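Side-chain contacts in thermophilic dibenzothiophene desulfurization enzyme C (Paenibacillus sp. A11-2, PDB 5XDC), which probably catalyses the oxidation of dibenzothiophene, with reduced FMN and molecular oxygen, to its 5-oxide and then to the 5,5-dioxide: residues S52-L57 against G64-S69; A99-F104 against R112-A117; E120-G125 against A186-S191. All blocks are in the same frame, centred on the assembly; numbering follows the deposited sequence.

Contact 1 (S52-L57 against G64-S69); sequences SGLLTL and GGLGES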
loop_
_atom_site.group_PDB
_atom_site.type_symbol
_atom_site.label_atom_id
_atom_site.label_comp_id
_atom_site.label_asym_id
_atom_site.label_seq_id
_atom_site.Cartn_x
_atom_site.Cartn_y
_atom_site.Cartn_z
ATOM N N SER B 52 -42.363 0.565 6.134
ATOM C CA SER B 52 -41.852 1.708 5.388
ATOM C C SER B 52 -42.273 1.691 3.929
ATOM O O SER B 52 -42.252 2.744 3.278
ATOM C CB SER B 52 -40.329 1.728 5.470
ATOM O OG SER B 52 -39.785 0.797 4.556
ATOM N N GLY B 53 -42.644 0.524 3.394
ATOM C CA GLY B 53 -42.932 0.383 1.983
ATOM C C GLY B 53 -41.726 0.163 1.087
ATOM O O GLY B 53 -41.900 -0.236 -0.068
ATOM N N LEU B 54 -40.498 0.352 1.584
ATOM C CA LEU B 54 -39.339 0.302 0.702
ATOM C C LEU B 54 -39.067 -1.089 0.124
ATOM O O LEU B 54 -38.401 -1.190 -0.912
ATOM C CB LEU B 54 -38.094 0.815 1.432
ATOM C CG LEU B 54 -38.132 2.275 1.888
ATOM C CD1 LEU B 54 -36.780 2.654 2.496
ATOM C CD2 LEU B 54 -38.500 3.219 0.754
ATOM N N LEU B 55 -39.577 -2.166 0.727
ATOM C CA LEU B 55 -39.386 -3.479 0.114
ATOM C C LEU B 55 -40.042 -3.555 -1.259
ATOM O O LEU B 55 -39.685 -4.425 -2.062
ATOM C CB LEU B 55 -39.926 -4.591 1.021
ATOM C CG LEU B 55 -39.262 -4.728 2.399
ATOM C CD1 LEU B 55 -40.070 -5.601 3.376
ATOM C CD2 LEU B 55 -37.843 -5.290 2.278
ATOM N N THR B 56 -40.983 -2.652 -1.556
ATOM C CA THR B 56 -41.665 -2.622 -2.839
ATOM C C THR B 56 -41.033 -1.631 -3.816
ATOM O O THR B 56 -41.656 -1.291 -4.823
ATOM C CB THR B 56 -43.149 -2.278 -2.650
ATOM O OG1 THR B 56 -43.293 -0.896 -2.319
ATOM C CG2 THR B 56 -43.779 -3.108 -1.537
ATOM N N LEU B 57 -39.799 -1.176 -3.549
ATOM C CA LEU B 57 -39.181 -0.130 -4.369
ATOM C C LEU B 57 -39.220 -0.441 -5.857
ATOM O O LEU B 57 -39.440 0.461 -6.674
ATOM C CB LEU B 57 -37.727 0.111 -3.930
ATOM C CG LEU B 57 -37.558 1.155 -2.822
ATOM C CD1 LEU B 57 -36.177 1.069 -2.163
ATOM C CD2 LEU B 57 -37.765 2.565 -3.393
ATOM N N GLY B 64 -48.804 -1.956 -7.526
ATOM C CA GLY B 64 -48.905 -1.511 -6.160
ATOM C C GLY B 64 -47.597 -1.099 -5.535
ATOM O O GLY B 64 -47.601 -0.681 -4.376
ATOM N N GLY B 65 -46.488 -1.203 -6.268
ATOM C CA GLY B 65 -45.184 -0.826 -5.762
ATOM C C GLY B 65 -44.878 0.648 -5.939
ATOM O O GLY B 65 -45.730 1.463 -6.305
ATOM N N LEU B 66 -43.626 0.999 -5.655
ATOM C CA LEU B 66 -43.191 2.391 -5.714
ATOM C C LEU B 66 -42.702 2.819 -7.092
ATOM O O LEU B 66 -42.572 4.025 -7.333
ATOM C CB LEU B 66 -42.074 2.640 -4.681
ATOM C CG LEU B 66 -42.491 2.412 -3.223
ATOM C CD1 LEU B 66 -41.322 2.557 -2.255
ATOM C CD2 LEU B 66 -43.598 3.359 -2.820
ATOM N N GLY B 67 -42.443 1.880 -7.999
ATOM C CA GLY B 67 -41.965 2.206 -9.332
ATOM C C GLY B 67 -40.659 2.956 -9.344
ATOM O O GLY B 67 -40.453 3.823 -10.203
ATOM N N GLU B 68 -39.772 2.653 -8.402
ATOM C CA GLU B 68 -38.489 3.326 -8.305
ATOM C C GLU B 68 -37.426 2.566 -9.095
ATOM O O GLU B 68 -37.691 1.545 -9.733
ATOM C CB GLU B 68 -38.103 3.491 -6.840
ATOM C CG GLU B 68 -38.468 4.827 -6.276
ATOM C CD GLU B 68 -37.543 5.945 -6.766
ATOM O OE1 GLU B 68 -36.623 5.686 -7.594
ATOM O OE2 GLU B 68 -37.739 7.080 -6.307
ATOM N N SER B 69 -36.195 3.078 -9.056
ATOM C CA SER B 69 -35.109 2.598 -9.889
ATOM C C SER B 69 -34.004 1.970 -9.044
ATOM O O SER B 69 -33.913 2.191 -7.834
ATOM C CB SER B 69 -34.515 3.751 -10.697
ATOM O OG SER B 69 -33.883 4.656 -9.795
HETATM O O HOH W 1 -45.843 0.166 -2.373
#
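Leu66 lays its side chain across Thr56 at about a right angle, with its CG 3.5 Å from Thr56 OG1. Its CD1 methyl reaches further, meeting Leu57 CD2 at 3.7 Å and, more loosely, Leu54 CD2. Leu57 and Glu68 instead lie side by side and point the same way, Leu57 CD2 being 3.6 Å from Glu68 CB. Chi1 of 73° puts Thr56 OG1 between the backbone N and the carbonyl carbon, turned back to donate to Gly53 O at 2.7 Å in the carbonyl plane. A water donates both to OG1 and to Gly64 O. A valine here would probably leave Gly53 O with the Thr56 N–H but without its hydroxyl donor, and the water without one of its two acceptors. Two backbone bonds clamp the loop, Leu66 N to Thr56 O (3.1 Å) and Glu68 N to Leu57 O (2.8 Å); a beta carbon on Gly65 would clash with Thr56 O. The Glu68 carboxylate is engaged elsewhere: OE1 accepts from Ser69 N and bonds to Thr72 OG1 at the start of helix 70-83. Leu54 packs on Ala21 of helix 16-38 and Phe91 of helix 85-104, Leu57 on Ala17 and Phe95 of the same two helices.

Contact 2 (A99-F104 against R112-A117); sequences AYVDLF and RWYPQA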
loop_
_atom_site.group_PDB
_atom_site.type_symbol
_atom_site.label_atom_id
_atom_site.label_comp_id
_atom_site.label_asym_id
_atom_site.label_seq_id
_atom_site.Cartn_x
_atom_site.Cartn_y
_atom_site.Cartn_z
ATOM N N ALA B 99 -34.748 -9.494 -7.642
ATOM C CA ALA B 99 -34.228 -9.454 -9.001
ATOM C C ALA B 99 -34.281 -10.822 -9.655
ATOM O O ALA B 99 -34.644 -10.940 -10.830
ATOM C CB ALA B 99 -32.800 -8.914 -9.004
ATOM N N TYR B 100 -33.906 -11.877 -8.924
ATOM C CA TYR B 100 -33.970 -13.213 -9.494
ATOM C C TYR B 100 -35.400 -13.552 -9.897
ATOM O O TYR B 100 -35.647 -14.054 -10.998
ATOM C CB TYR B 100 -33.427 -14.249 -8.502
ATOM C CG TYR B 100 -33.174 -15.569 -9.165
ATOM C CD1 TYR B 100 -34.214 -16.479 -9.393
ATOM C CD2 TYR B 100 -31.909 -15.903 -9.627
ATOM C CE1 TYR B 100 -33.979 -17.674 -10.035
ATOM C CE2 TYR B 100 -31.665 -17.095 -10.262
ATOM C CZ TYR B 100 -32.708 -17.982 -10.482
ATOM O OH TYR B 100 -32.470 -19.165 -11.124
ATOM N N VAL B 101 -36.350 -13.280 -9.011
ATOM C CA VAL B 101 -37.750 -13.551 -9.323
ATOM C C VAL B 101 -38.172 -12.778 -10.564
ATOM O O VAL B 101 -38.796 -13.329 -11.479
ATOM C CB VAL B 101 -38.640 -13.209 -8.120
ATOM C CG1 VAL B 101 -40.128 -13.275 -8.522
ATOM C CG2 VAL B 101 -38.364 -14.147 -6.950
ATOM N N ASP B 102 -37.838 -11.485 -10.611
ATOM C CA ASP B 102 -38.275 -10.658 -11.731
ATOM C C ASP B 102 -37.680 -11.135 -13.049
ATOM O O ASP B 102 -38.331 -11.024 -14.096
ATOM C CB ASP B 102 -37.907 -9.203 -11.500
ATOM C CG ASP B 102 -38.706 -8.269 -12.384
ATOM O OD1 ASP B 102 -39.894 -8.067 -12.078
ATOM O OD2 ASP B 102 -38.150 -7.760 -13.372
ATOM N N LEU B 103 -36.451 -11.662 -13.028
ATOM C CA LEU B 103 -35.769 -12.047 -14.251
ATOM C C LEU B 103 -36.198 -13.409 -14.776
ATOM O O LEU B 103 -35.972 -13.695 -15.954
ATOM C CB LEU B 103 -34.253 -12.061 -14.026
ATOM C CG LEU B 103 -33.616 -10.691 -13.828
ATOM C CD1 LEU B 103 -32.200 -10.860 -13.253
ATOM C CD2 LEU B 103 -33.579 -9.914 -15.150
ATOM N N PHE B 104 -36.787 -14.259 -13.929
ATOM C CA PHE B 104 -37.150 -15.615 -14.315
ATOM C C PHE B 104 -38.639 -15.915 -14.218
ATOM O O PHE B 104 -39.097 -16.859 -14.874
ATOM C CB PHE B 104 -36.386 -16.636 -13.457
ATOM C CG PHE B 104 -34.949 -16.793 -13.847
ATOM C CD1 PHE B 104 -34.583 -17.658 -14.861
ATOM C CD2 PHE B 104 -33.968 -16.061 -13.213
ATOM C CE1 PHE B 104 -33.271 -17.796 -15.222
ATOM C CE2 PHE B 104 -32.647 -16.189 -13.580
ATOM C CZ PHE B 104 -32.299 -17.062 -14.578
ATOM N N ARG B 112 -49.582 -12.157 -10.001
ATOM C CA ARG B 112 -50.083 -12.645 -8.725
ATOM C C ARG B 112 -49.174 -12.264 -7.566
ATOM O O ARG B 112 -49.640 -11.727 -6.556
ATOM C CB ARG B 112 -50.243 -14.165 -8.784
ATOM C CG ARG B 112 -51.331 -14.622 -9.753
ATOM C CD ARG B 112 -51.564 -16.111 -9.631
ATOM N NE ARG B 112 -50.438 -16.892 -10.139
ATOM C CZ ARG B 112 -50.283 -17.271 -11.404
ATOM N NH1 ARG B 112 -51.182 -16.940 -12.328
ATOM N NH2 ARG B 112 -49.220 -17.987 -11.746
ATOM N N TRP B 113 -47.868 -12.511 -7.716
ATOM C CA TRP B 113 -46.936 -12.386 -6.598
ATOM C C TRP B 113 -46.733 -10.937 -6.172
ATOM O O TRP B 113 -46.637 -10.649 -4.975
ATOM C CB TRP B 113 -45.587 -12.999 -6.980
ATOM C CG TRP B 113 -45.353 -14.425 -6.582
ATOM C CD1 TRP B 113 -45.862 -15.078 -5.495
ATOM C CD2 TRP B 113 -44.506 -15.359 -7.252
ATOM N NE1 TRP B 113 -45.390 -16.373 -5.461
ATOM C CE2 TRP B 113 -44.559 -16.569 -6.528
ATOM C CE3 TRP B 113 -43.709 -15.295 -8.393
ATOM C CZ2 TRP B 113 -43.850 -17.700 -6.916
ATOM C CZ3 TRP B 113 -43.019 -16.414 -8.782
ATOM C CH2 TRP B 113 -43.093 -17.608 -8.050
ATOM N N TYR B 114 -46.643 -10.006 -7.123
ATOM C CA TYR B 114 -46.200 -8.681 -6.709
ATOM C C TYR B 114 -47.283 -7.940 -5.934
ATOM O O TYR B 114 -46.981 -7.303 -4.920
ATOM C CB TYR B 114 -45.724 -7.880 -7.921
ATOM C CG TYR B 114 -44.418 -8.374 -8.509
ATOM C CD1 TYR B 114 -43.782 -9.512 -8.024
ATOM C CD2 TYR B 114 -43.814 -7.695 -9.552
ATOM C CE1 TYR B 114 -42.592 -9.955 -8.577
ATOM C CE2 TYR B 114 -42.628 -8.134 -10.106
ATOM C CZ TYR B 114 -42.017 -9.265 -9.601
ATOM O OH TYR B 114 -40.828 -9.695 -10.148
ATOM N N PRO B 115 -48.556 -7.993 -6.337
ATOM C CA PRO B 115 -49.580 -7.385 -5.473
ATOM C C PRO B 115 -49.636 -8.036 -4.104
ATOM O O PRO B 115 -49.891 -7.364 -3.098
ATOM C CB PRO B 115 -50.878 -7.597 -6.270
ATOM C CG PRO B 115 -50.440 -7.656 -7.661
ATOM C CD PRO B 115 -49.114 -8.391 -7.639
ATOM N N GLN B 116 -49.407 -9.350 -4.056
ATOM C CA GLN B 116 -49.370 -10.054 -2.785
ATOM C C GLN B 116 -48.216 -9.560 -1.927
ATOM O O GLN B 116 -48.381 -9.307 -0.729
ATOM C CB GLN B 116 -49.249 -11.551 -3.049
ATOM C CG GLN B 116 -49.580 -12.396 -1.864
ATOM C CD GLN B 116 -49.585 -13.883 -2.170
ATOM O OE1 GLN B 116 -49.208 -14.321 -3.263
ATOM N NE2 GLN B 116 -50.009 -14.672 -1.188
ATOM N N ALA B 117 -47.040 -9.404 -2.537
ATOM C CA ALA B 117 -45.867 -8.913 -1.818
ATOM C C ALA B 117 -46.099 -7.520 -1.252
ATOM O O ALA B 117 -45.598 -7.189 -0.165
ATOM C CB ALA B 117 -44.661 -8.905 -2.751
#
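Val101 and Asp102, near the end of helix 85-104, face Trp113 and Tyr114 of helix 107-119 across a helical hairpin in the acyl-CoA dehydrogenase-type N-terminal domain. The two short segments run nearly antiparallel, at 152°, but their axes come no closer than 12.2 Å. At that spacing the backbones stay apart, and long aromatic side chains from helix 107-119 bridge the gap.

Tyr114 does most of the bridging. Its CG lies anti to the carbonyl carbon (chi1 -71°), and the ring extends toward helix 85-104 until the hydroxyl meets the backbone side of Asp102, with Tyr114 OH 3.2 Å from Asp102 CA. There the hydroxyl donates to the anti lone pair of Asp102 OD1, the one facing away from the other carboxylate oxygen, at 2.7 Å. Ring and carboxylate are only 19° from coplanar, although the two side chains as a whole cross at about a right angle. This bond fixes where the phenol ends and gives a hydroxyl within a buried contact a carboxylate acceptor, probably charged.

Val101 fills the space beside it. Its CG1 methyl approaches the edge of the Tyr114 ring, 4.1 Å from Tyr114 CE1, and also meets the Trp113 indole obliquely, 4.1 Å from Trp113 CE3. One methyl therefore touches both aromatic rings. Leu188 of strand 184-190 touches both Val101 and Trp113, and Phe98 packs against the Tyr114 ring. A second tie within the hairpin is the bond from Lys110 NZ to the backbone O of Asp102. At the edge of the Tyr114 ring, in its plane, Asp102 OD1 also lies 3.4 Å from Tyr114 CE2.

Contact 3 (E120-G125 against A186-S191); sequences ERWFLG and AALIPS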
loop_
_atom_site.group_PDB
_atom_site.type_symbol
_atom_site.label_atom_id
_atom_site.label_comp_id
_atom_site.label_asym_id
_atom_site.label_seq_id
_atom_site.Cartn_x
_atom_site.Cartn_y
_atom_site.Cartn_z
ATOM N N GLU B 120 -49.019 -7.998 1.679
ATOM C CA GLU B 120 -48.548 -8.757 2.824
ATOM C C GLU B 120 -47.184 -8.291 3.321
ATOM O O GLU B 120 -46.656 -8.880 4.267
ATOM C CB GLU B 120 -48.501 -10.246 2.462
ATOM C CG GLU B 120 -49.872 -10.811 2.020
ATOM C CD GLU B 120 -49.860 -12.308 1.766
ATOM O OE1 GLU B 120 -48.833 -12.971 2.020
ATOM O OE2 GLU B 120 -50.898 -12.835 1.307
ATOM N N ARG B 121 -46.611 -7.260 2.702
ATOM C CA ARG B 121 -45.348 -6.661 3.141
ATOM C C ARG B 121 -44.231 -7.706 3.197
ATOM O O ARG B 121 -43.547 -7.871 4.211
ATOM C CB ARG B 121 -45.533 -5.946 4.481
ATOM C CG ARG B 121 -46.606 -4.852 4.392
ATOM C CD ARG B 121 -46.501 -3.805 5.480
ATOM N NE ARG B 121 -47.403 -2.680 5.231
ATOM C CZ ARG B 121 -47.109 -1.605 4.496
ATOM N NH1 ARG B 121 -45.916 -1.464 3.906
ATOM N NH2 ARG B 121 -48.027 -0.653 4.348
ATOM N N TRP B 122 -44.040 -8.398 2.079
ATOM C CA TRP B 122 -43.065 -9.483 2.002
ATOM C C TRP B 122 -41.633 -8.981 2.128
ATOM O O TRP B 122 -41.228 -8.032 1.455
ATOM C CB TRP B 122 -43.201 -10.235 0.691
ATOM C CG TRP B 122 -44.347 -11.184 0.635
ATOM C CD1 TRP B 122 -45.298 -11.405 1.601
ATOM C CD2 TRP B 122 -44.663 -12.053 -0.448
ATOM N NE1 TRP B 122 -46.185 -12.362 1.171
ATOM C CE2 TRP B 122 -45.819 -12.774 -0.083
ATOM C CE3 TRP B 122 -44.086 -12.287 -1.702
ATOM C CZ2 TRP B 122 -46.396 -13.726 -0.924
ATOM C CZ3 TRP B 122 -44.666 -13.230 -2.538
ATOM C CH2 TRP B 122 -45.812 -13.929 -2.148
ATOM N N PHE B 123 -40.872 -9.661 2.975
ATOM C CA PHE B 123 -39.430 -9.506 3.124
ATOM C C PHE B 123 -38.859 -10.850 2.677
ATOM O O PHE B 123 -39.129 -11.874 3.310
ATOM C CB PHE B 123 -39.102 -9.171 4.581
ATOM C CG PHE B 123 -37.823 -8.395 4.795
ATOM C CD1 PHE B 123 -36.687 -8.662 4.065
ATOM C CD2 PHE B 123 -37.771 -7.412 5.770
ATOM C CE1 PHE B 123 -35.514 -7.947 4.308
ATOM C CE2 PHE B 123 -36.608 -6.709 6.009
ATOM C CZ PHE B 123 -35.489 -6.978 5.263
ATOM N N LEU B 124 -38.143 -10.868 1.555
ATOM C CA LEU B 124 -37.711 -12.113 0.920
ATOM C C LEU B 124 -36.414 -12.616 1.533
ATOM O O LEU B 124 -35.509 -11.827 1.839
ATOM C CB LEU B 124 -37.520 -11.929 -0.589
ATOM C CG LEU B 124 -38.719 -11.429 -1.406
ATOM C CD1 LEU B 124 -38.310 -11.142 -2.844
ATOM C CD2 LEU B 124 -39.834 -12.453 -1.381
ATOM N N GLY B 125 -36.331 -13.939 1.709
ATOM C CA GLY B 125 -35.130 -14.595 2.179
ATOM C C GLY B 125 -34.559 -15.555 1.143
ATOM O O GLY B 125 -35.177 -15.848 0.110
ATOM N N ALA B 186 -35.169 -23.523 -9.339
ATOM C CA ALA B 186 -35.362 -22.425 -8.419
ATOM C C ALA B 186 -36.851 -22.252 -8.193
ATOM O O ALA B 186 -37.657 -22.513 -9.089
ATOM C CB ALA B 186 -34.750 -21.115 -8.950
ATOM N N ALA B 187 -37.204 -21.801 -6.999
ATOM C CA ALA B 187 -38.606 -21.612 -6.652
ATOM C C ALA B 187 -38.711 -20.566 -5.560
ATOM O O ALA B 187 -37.741 -20.267 -4.854
ATOM C CB ALA B 187 -39.259 -22.924 -6.198
ATOM N N LEU B 188 -39.914 -20.014 -5.418
ATOM C CA LEU B 188 -40.222 -19.044 -4.372
ATOM C C LEU B 188 -41.353 -19.632 -3.539
ATOM O O LEU B 188 -42.474 -19.789 -4.046
ATOM C CB LEU B 188 -40.624 -17.694 -4.971
ATOM C CG LEU B 188 -40.772 -16.559 -3.968
ATOM C CD1 LEU B 188 -39.434 -16.099 -3.460
ATOM C CD2 LEU B 188 -41.494 -15.377 -4.572
ATOM N N ILE B 189 -41.063 -19.976 -2.282
ATOM C CA ILE B 189 -42.003 -20.764 -1.482
ATOM C C ILE B 189 -42.179 -20.124 -0.113
ATOM O O ILE B 189 -41.295 -19.397 0.381
ATOM C CB ILE B 189 -41.547 -22.238 -1.346
ATOM C CG1 ILE B 189 -40.249 -22.357 -0.535
ATOM C CG2 ILE B 189 -41.401 -22.861 -2.702
ATOM C CD1 ILE B 189 -39.931 -23.776 -0.107
ATOM N N PRO B 190 -43.314 -20.380 0.541
ATOM C CA PRO B 190 -43.484 -19.936 1.931
ATOM C C PRO B 190 -42.452 -20.581 2.842
ATOM O O PRO B 190 -42.085 -21.743 2.668
ATOM C CB PRO B 190 -44.908 -20.394 2.284
ATOM C CG PRO B 190 -45.572 -20.691 1.005
ATOM C CD PRO B 190 -44.505 -21.097 0.043
ATOM N N SER B 191 -41.993 -19.816 3.836
ATOM C CA SER B 191 -41.014 -20.348 4.768
ATOM C C SER B 191 -41.626 -21.338 5.752
ATOM O O SER B 191 -40.883 -22.086 6.390
ATOM C CB SER B 191 -40.326 -19.212 5.533
ATOM O OG SER B 191 -41.262 -18.430 6.250
#
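Trp122 offers its indole to Leu188, whose CD2 methyl comes in obliquely, 4.3 Å from Trp122 CZ3. At the pyrrole end of the same ring system, Trp122 NE1 donates to Glu120 OE1 at 2.8 Å with an N–H...O angle of 154°. The oxygen is tilted a little from the indole plane, and the N–H reaches it from above the carboxylate plane. Gln116 NE2 bonds the other oxygen, Glu120 OE2, so the carboxylate is held at both oxygens. Ala117 and Gln116 of helix 107-119 also touch the Trp122 side chain.

Leu188 works as a fork. While CD2 goes to the tryptophan, its CD1 meets Leu124 CD2 at 4.2 Å. With its CB bond already pointing toward 120-125, a CG anti to the backbone N (chi1 -172°) leaves one methyl for each partner. The backbones themselves do not pair: Leu124 and Leu188 have their CA atoms 9.1 Å apart, because strand 167-174 lies between, parallel to 124-127 and antiparallel to 184-190. The leucines thus meet across an intervening strand of the mixed sheet, where the side chains of Trp122, Leu124 and Leu188 all touch Arg167. Phe98 of helix 85-104 packs on Leu124.

The side chain of Leu124 is about 7 Å from that of Asn126, an FMN-binding residue, though no flavin is bound to this chain. Across the two segments the contact is wholly apolar and rests on shape and burial, while the indole N–H, its polar point, is satisfied within its own segment by Glu120.

How the contacts relate
The three contacts follow one another along the chain, and contacts 2 and 3 come together where the N-terminal helices meet the mixed sheet. They are the closest pair, with centres 9 Å apart: Trp113 CD1 packs 3.5 Å from Trp122 CH2, and Ala117 O probably accepts from Trp122 N at 3.0 Å. Contacts 1 and 2 do not touch, but contact 1 reaches contact 3 through Leu55, whose CD1 lies 3.3 Å from Trp122 O. His94 joins the same two, bonding to Leu55 O and Leu124 N. Contact 1 lies away from the annotated sites. Contact 3 is nearest the FMN site, Leu124 being about 8 Å from Tyr93, and contact 2 is next, Val101 being about 9 Å from Asn126, side chain to side chain.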